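Local atomic coordinates of probable ss-1,3-N-acetylglucosaminyltransferase (Staphylococcus aureus subsp. aureus N315, PDB entry 6H21), a protein that belongs to glycosyltransferase family 2 of the GT-A clan and binds manganese and uridine-diphosphate-N-acetylglucosamine. Residues F202-E205 with F206-S210. Numbering follows the deposited sequence.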
loop_
_atom_site.group_PDB
_atom_site.type_symbol
_atom_site.label_atom_id
_atom_site.label_comp_id
_atom_site.label_asym_id
_atom_site.label_seq_id
_atom_site.Cartn_x
_atom_site.Cartn_y
_atom_site.Cartn_z
ATOM N N PHE C 202 15.630 23.580 22.699
ATOM C CA PHE C 202 16.602 24.094 23.655
ATOM C C PHE C 202 17.567 22.974 24.071
ATOM O O PHE C 202 18.763 23.168 24.031
ATOM C CB PHE C 202 15.910 24.714 24.870
ATOM C CG PHE C 202 16.861 25.285 25.892
ATOM C CD1 PHE C 202 17.480 24.457 26.817
ATOM C CD2 PHE C 202 17.156 26.639 25.907
ATOM C CE1 PHE C 202 18.358 24.975 27.754
ATOM C CE2 PHE C 202 18.035 27.156 26.841
ATOM C CZ PHE C 202 18.643 26.324 27.759
ATOM N N THR C 203 17.038 21.802 24.450
ATOM C CA THR C 203 17.880 20.692 24.889
ATOM C C THR C 203 18.789 20.208 23.749
ATOM O O THR C 203 19.986 19.962 23.978
ATOM C CB THR C 203 17.052 19.544 25.474
ATOM O OG1 THR C 203 16.317 20.036 26.596
ATOM C CG2 THR C 203 17.909 18.380 25.914
ATOM N N ILE C 204 18.248 20.102 22.529
ATOM C CA ILE C 204 19.033 19.709 21.351
ATOM C C ILE C 204 20.141 20.735 21.072
ATOM O O ILE C 204 21.277 20.335 20.808
ATOM C CB ILE C 204 18.127 19.513 20.115
ATOM C CG1 ILE C 204 17.176 18.325 20.287
ATOM C CG2 ILE C 204 18.953 19.435 18.831
ATOM C CD1 ILE C 204 17.709 16.997 19.810
ATOM N N GLU C 205 19.805 22.037 21.076
ATOM C CA GLU C 205 20.805 23.110 20.860
ATOM C C GLU C 205 21.924 22.954 21.898
ATOM O O GLU C 205 23.112 23.091 21.564
ATOM C CB GLU C 205 20.180 24.512 20.912
ATOM C CG GLU C 205 19.370 24.868 19.664
ATOM C CD GLU C 205 18.806 26.286 19.531
ATOM O OE1 GLU C 205 18.578 26.957 20.555
ATOM O OE2 GLU C 205 18.561 26.714 18.377
ATOM N N PHE C 206 21.547 22.638 23.149
ATOM C CA PHE C 206 22.517 22.459 24.209
ATOM C C PHE C 206 23.409 21.251 23.914
ATOM O O PHE C 206 24.643 21.345 24.023
ATOM C CB PHE C 206 21.852 22.280 25.572
ATOM C CG PHE C 206 22.817 22.370 26.721
ATOM C CD1 PHE C 206 23.518 21.255 27.150
ATOM C CD2 PHE C 206 23.052 23.580 27.355
ATOM C CE1 PHE C 206 24.409 21.345 28.207
ATOM C CE2 PHE C 206 23.952 23.669 28.408
ATOM C CZ PHE C 206 24.633 22.555 28.830
ATOM N N LEU C 207 22.781 20.119 23.583
ATOM C CA LEU C 207 23.494 18.833 23.308
ATOM C C LEU C 207 24.513 18.999 22.166
ATOM O O LEU C 207 25.604 18.456 22.227
ATOM C CB LEU C 207 22.478 17.732 22.956
ATOM C CG LEU C 207 21.629 17.201 24.110
ATOM C CD1 LEU C 207 20.511 16.310 23.583
ATOM C CD2 LEU C 207 22.482 16.449 25.119
ATOM N N MET C 208 24.138 19.756 21.130
ATOM C CA MET C 208 24.919 19.918 19.924
ATOM C C MET C 208 26.099 20.887 20.163
ATOM O O MET C 208 27.000 20.990 19.334
ATOM C CB MET C 208 24.029 20.451 18.794
ATOM C CG MET C 208 22.962 19.446 18.296
ATOM S SD MET C 208 23.658 17.850 17.797
ATOM C CE MET C 208 23.243 16.795 19.183
ATOM N N ASN C 209 26.107 21.567 21.309
ATOM C CA ASN C 209 27.165 22.504 21.665
ATOM C C ASN C 209 27.900 22.027 22.923
ATOM O O ASN C 209 28.644 22.767 23.488
ATOM C CB ASN C 209 26.586 23.903 21.848
ATOM C CG ASN C 209 26.257 24.517 20.510
ATOM O OD1 ASN C 209 27.167 24.918 19.784
ATOM N ND2 ASN C 209 24.984 24.534 20.147
ATOM N N SER C 210 27.719 20.770 23.330
ATOM C CA SER C 210 28.403 20.281 24.533
ATOM C C SER C 210 28.797 18.818 24.333
ATOM O O SER C 210 28.311 18.177 23.418
ATOM C CB SER C 210 27.545 20.472 25.757
ATOM O OG SER C 210 26.355 19.703 25.661
#
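Phe206, Leu207 and Met208 give their backbone N-H groups in turn to the carbonyls of Phe202, Thr203 and Ile204, the i to i+4 ladder of an alpha helix in the C-terminal part of helix 198-207 in the GT-A glycosyltransferase domain. A type I beta turn from Leu207 to Ser210 overlaps this last part and leads the chain away. Glu205 O also receives a side chain: ND2 of Asn209 donates to it at 2.8 Å, nearly straight at 160°, with the acceptor close to the plane of the Asn209 amide. The first torsion of Asn209 (chi1 -75°) lays CG beside its own backbone N, which brings ND2 back to the Glu205 carbonyl. Two pairs of side chains run side by side one turn apart. CG2 of Ile204 meets CG of Met208 at 4.0 Å, and Thr203 takes part through its methyl, CG2 coming to 4.1 Å from CD1 of Leu207. CG of Met208 lies 3.2 Å from Ile204 O, and beyond it the chain bends at both chi2 and chi3. The hydroxyl of Thr203 is engaged away from this pair, bonded to Leu172 O, and its side chain lies about 9 Å from the bound uridine-diphosphate-N-acetylglucosamine. Helix 242-256 packs on the side of Ile204 and Met208, whereas Phe202 and Phe206 both set their rings edge-to-face with Phe178 and touch helix 180-185, joining the helix to the neighbouring sheet strand 177-179. OE2 of Glu205 makes a long, weak ion pair with NZ of Lys191. Phe206 O is gripped twice, from opposite faces of its carbonyl plane: Asn209 N donates at 3.1 Å, and Ser210 OG, standing 42° out of that plane, donates at 2.9 Å.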